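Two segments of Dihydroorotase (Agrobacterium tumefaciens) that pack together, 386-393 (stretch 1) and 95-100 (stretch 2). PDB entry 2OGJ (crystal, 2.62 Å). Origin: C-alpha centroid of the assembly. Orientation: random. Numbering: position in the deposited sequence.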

ATOM      1  N   ALA A 386     -47.184 -16.684  21.101  1.00 52.09           N
ATOM      2  CA  ALA A 386     -47.425 -17.388  19.857  1.00 51.10           C
ATOM      3  C   ALA A 386     -47.512 -16.303  18.803  1.00 51.13           C
ATOM      4  O   ALA A 386     -48.472 -15.535  18.775  1.00 52.20           O
ATOM      5  CB  ALA A 386     -48.721 -18.154  19.928  1.00 50.73           C
ATOM      6  N   ILE A 387     -46.503 -16.216  17.944  1.00 49.90           N
ATOM      7  CA  ILE A 387     -46.515 -15.190  16.913  1.00 47.92           C
ATOM      8  C   ILE A 387     -47.018 -15.673  15.559  1.00 45.33           C
ATOM      9  O   ILE A 387     -46.601 -16.711  15.063  1.00 45.11           O
ATOM     10  CB  ILE A 387     -45.114 -14.578  16.722  1.00 49.29           C
ATOM     11  CG1 ILE A 387     -44.606 -13.998  18.046  1.00 51.59           C
ATOM     12  CG2 ILE A 387     -45.170 -13.478  15.681  1.00 48.59           C
ATOM     13  CD1 ILE A 387     -44.026 -15.021  18.979  1.00 48.29           C
ATOM     14  N   ALA A 388     -47.929 -14.917  14.969  1.00 44.18           N
ATOM     15  CA  ALA A 388     -48.458 -15.260  13.651  1.00 43.43           C
ATOM     16  C   ALA A 388     -47.352 -15.058  12.630  1.00 42.34           C
ATOM     17  O   ALA A 388     -46.836 -13.944  12.470  1.00 42.13           O
ATOM     18  CB  ALA A 388     -49.655 -14.367  13.305  1.00 42.17           C
ATOM     19  N   ALA A 389     -46.989 -16.144  11.956  1.00 40.78           N
ATOM     20  CA  ALA A 389     -45.942 -16.117  10.944  1.00 40.82           C
ATOM     21  C   ALA A 389     -46.549 -16.152   9.556  1.00 41.96           C
ATOM     22  O   ALA A 389     -47.700 -16.553   9.374  1.00 40.49           O
ATOM     23  CB  ALA A 389     -44.982 -17.310  11.129  1.00 39.19           C
ATOM     24  N   SER A 390     -45.750 -15.727   8.582  1.00 44.60           N
ATOM     25  CA  SER A 390     -46.151 -15.677   7.181  1.00 45.49           C
ATOM     26  C   SER A 390     -44.944 -15.404   6.277  1.00 46.25           C
ATOM     27  O   SER A 390     -43.968 -14.760   6.693  1.00 45.50           O
ATOM     28  CB  SER A 390     -47.205 -14.585   6.989  1.00 45.63           C
ATOM     29  OG  SER A 390     -47.369 -14.254   5.623  1.00 51.53           O
ATOM     30  N   ARG A 391     -44.998 -15.914   5.048  1.00 46.47           N
ATOM     31  CA  ARG A 391     -43.918 -15.706   4.094  1.00 45.88           C
ATOM     32  C   ARG A 391     -43.849 -14.234   3.740  1.00 44.82           C
ATOM     33  O   ARG A 391     -44.851 -13.528   3.843  1.00 44.06           O
ATOM     34  CB  ARG A 391     -44.136 -16.540   2.829  1.00 48.02           C
ATOM     35  CG  ARG A 391     -43.696 -17.983   2.989  1.00 53.42           C
ATOM     36  CD  ARG A 391     -43.953 -18.827   1.748  1.00 57.22           C
ATOM     37  NE  ARG A 391     -43.460 -18.174   0.541  1.00 63.13           N
ATOM     38  CZ  ARG A 391     -44.236 -17.533  -0.331  1.00 65.03           C
ATOM     39  NH1 ARG A 391     -45.549 -17.466  -0.130  1.00 64.41           N
ATOM     40  NH2 ARG A 391     -43.698 -16.949  -1.398  1.00 65.73           N
ATOM     41  N   TYR A 392     -42.650 -13.795   3.347  1.00 45.18           N
ATOM     42  CA  TYR A 392     -42.350 -12.420   2.959  1.00 44.48           C
ATOM     43  C   TYR A 392     -42.987 -12.106   1.618  1.00 44.31           C
ATOM     44  O   TYR A 392     -42.892 -12.878   0.661  1.00 42.77           O
ATOM     45  CB  TYR A 392     -40.827 -12.218   2.868  1.00 44.33           C
ATOM     46  CG  TYR A 392     -40.403 -10.915   2.213  1.00 46.21           C
ATOM     47  CD1 TYR A 392     -40.367  -9.722   2.939  1.00 46.15           C
ATOM     48  CD2 TYR A 392     -40.086 -10.864   0.843  1.00 46.51           C
ATOM     49  CE1 TYR A 392     -40.033  -8.510   2.322  1.00 46.96           C
ATOM     50  CE2 TYR A 392     -39.752  -9.656   0.211  1.00 45.16           C
ATOM     51  CZ  TYR A 392     -39.732  -8.484   0.954  1.00 47.51           C
ATOM     52  OH  TYR A 392     -39.472  -7.282   0.328  1.00 46.83           O
ATOM     53  N   ILE A 393     -43.651 -10.968   1.551  1.00 45.77           N
ATOM     54  CA  ILE A 393     -44.283 -10.569   0.318  1.00 49.50           C
ATOM     55  C   ILE A 393     -43.428  -9.456  -0.258  1.00 52.48           C
ATOM     56  O   ILE A 393     -43.296  -8.382   0.343  1.00 52.16           O
ATOM     57  CB  ILE A 393     -45.739 -10.076   0.559  1.00 49.16           C
ATOM     58  CG1 ILE A 393     -46.530 -11.149   1.319  1.00 46.17           C
ATOM     59  CG2 ILE A 393     -46.418  -9.773  -0.785  1.00 46.94           C
ATOM     60  CD1 ILE A 393     -46.547 -12.477   0.612  1.00 44.08           C
TER
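Stretch 2, residues 95-100: GAERGV

A short turn can be fastened to a passing chain through a single backbone carbonyl, while a long side chain extends the contact. The packing of residues 95-100 on residues 386-393 in this dihydroorotase is a compact example. The two segments belong to one chain, yet no two touching residues are closer than 290 positions in sequence. Stretch 1 leaves a strand after Ala-388 and continues in an open, extended conformation; stretch 2 makes a brief 3-10 turn at 96-98. Through 96-98 the contact advances in the same sense along both segments, from Ile-387 against Ala-96 to Tyr-392 against Arg-98, before Gly-99 turns back to Ala-389, and the summed buried surface is a modest 345 Å².

Gly-95 makes no contact with stretch 1, but it organises the turn from behind: Gly-95 O accepts a hydrogen bond from Val-100 N at 3.0 Å.

Ala-96 is the first residue to touch. Its side chain meets the end of the strand, with Ala-96 CB 4.3 Å from Ile-387 CB in a purely apolar contact. Ala-96 O accepts a hydrogen bond within the turn from Gly-99 N, at 2.8 Å, and also lies 3.7 Å from Ala-389 CB.

Glu-97 provides the central attachment. Its CA-to-CB bond points away from stretch 1, and what it offers is mainly backbone: Glu-97 CA lies 4.3 Å from Ala-389 CA, the closest approach of the two CA traces. Glu-97 O accepts the hydrogen bond from Ser-390 N at 3.0 Å, with an angle of 145° at the hydrogen. The same oxygen receives a CA-H...O contact from Ala-389 CA at 3.1 Å, so two consecutive residues of stretch 1 converge on one acceptor.

Arg-98 contributes the largest covered area of either segment, although its CA-to-CB bond also points away. With chi1 and chi2 both m, the side chain brings its end back towards stretch 1. The guanidinium carries Tyr-392 CA and Arg-391 C over one face, and Arg-98 NE approaches Tyr-392 CB to 3.5 Å. Arg-98 NH2 lies at the edge of the tyrosine ring, near its plane, so this is no ring-to-guanidinium stack. Arg-98 NH1 makes a weak hydrogen bond of 3.5 Å back to Glu-97 O and sits 3.3 Å from Ser-390 O, which places the arginine end beside the principal link.

Gly-99 closes the turn with phi/psi of 92/10, angles at which a CB would be jammed against the preceding carbonyl oxygen; this alone calls for glycine. Its backbone is still part of the contact, for Gly-99 N is 3.6 Å from Ala-389 CB. Val-100 then leaves the interface altogether. The lesson is economical: one shared carbonyl joins the two main chains where their CA traces come nearest, and one folded-back arginine broadens the contact.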

ATOM      1  N   GLY A  95     -37.148 -12.873  11.483  1.00 33.25           N
ATOM      2  CA  GLY A  95     -37.314 -13.736  12.642  1.00 34.95           C
ATOM      3  C   GLY A  95     -38.650 -14.447  12.832  1.00 35.63           C
ATOM      4  O   GLY A  95     -39.143 -15.118  11.926  1.00 33.99           O
ATOM      5  N   ALA A  96     -39.219 -14.289  14.029  1.00 38.74           N
ATOM      6  CA  ALA A  96     -40.487 -14.900  14.446  1.00 39.82           C
ATOM      7  C   ALA A  96     -41.657 -14.721  13.495  1.00 41.00           C
ATOM      8  O   ALA A  96     -42.342 -15.691  13.180  1.00 39.96           O
ATOM      9  CB  ALA A  96     -40.876 -14.389  15.807  1.00 39.76           C
ATOM     10  N   GLU A  97     -41.907 -13.478  13.071  1.00 43.69           N
ATOM     11  CA  GLU A  97     -42.984 -13.217  12.125  1.00 44.24           C
ATOM     12  C   GLU A  97     -42.814 -14.045  10.856  1.00 42.56           C
ATOM     13  O   GLU A  97     -43.699 -14.122  10.023  1.00 41.89           O
ATOM     14  CB  GLU A  97     -43.052 -11.727  11.786  1.00 45.16           C
ATOM     15  CG  GLU A  97     -44.286 -11.327  10.993  1.00 55.23           C
ATOM     16  CD  GLU A  97     -44.314  -9.847  10.667  1.00 58.87           C
ATOM     17  OE1 GLU A  97     -43.364  -9.135  11.056  1.00 61.21           O
ATOM     18  OE2 GLU A  97     -45.286  -9.399  10.024  1.00 20.56           O
ATOM     19  N   ARG A  98     -41.647 -14.697  10.737  1.00 42.25           N
ATOM     20  CA  ARG A  98     -41.317 -15.526   9.565  1.00 41.55           C
ATOM     21  C   ARG A  98     -41.191 -17.010   9.900  1.00 41.72           C
ATOM     22  O   ARG A  98     -40.958 -17.840   9.020  1.00 40.85           O
ATOM     23  CB  ARG A  98     -40.000 -15.055   8.934  1.00 41.91           C
ATOM     24  CG  ARG A  98     -40.026 -13.650   8.308  1.00 44.80           C
ATOM     25  CD  ARG A  98     -40.679 -13.661   6.935  1.00 48.91           C
ATOM     26  NE  ARG A  98     -40.847 -12.318   6.386  1.00 54.59           N
ATOM     27  CZ  ARG A  98     -41.814 -11.472   6.738  1.00 56.88           C
ATOM     28  NH1 ARG A  98     -42.717 -11.821   7.645  1.00 58.45           N
ATOM     29  NH2 ARG A  98     -41.879 -10.268   6.184  1.00 57.49           N
ATOM     30  N   GLY A  99     -41.338 -17.339  11.178  1.00 41.53           N
ATOM     31  CA  GLY A  99     -41.233 -18.719  11.600  1.00 40.64           C
ATOM     32  C   GLY A  99     -39.837 -19.103  12.023  1.00 40.77           C
ATOM     33  O   GLY A  99     -39.574 -20.279  12.246  1.00 41.13           O
ATOM     34  N   VAL A 100     -38.956 -18.112  12.143  1.00 41.85           N
ATOM     35  CA  VAL A 100     -37.559 -18.332  12.538  1.00 42.92           C
ATOM     36  C   VAL A 100     -37.321 -17.901  13.988  1.00 43.60           C
ATOM     37  O   VAL A 100     -37.470 -16.727  14.332  1.00 44.64           O
ATOM     38  CB  VAL A 100     -36.593 -17.552  11.604  1.00 42.05           C
ATOM     39  CG1 VAL A 100     -35.152 -17.916  11.913  1.00 40.71           C
ATOM     40  CG2 VAL A 100     -36.917 -17.852  10.157  1.00 39.50           C
TER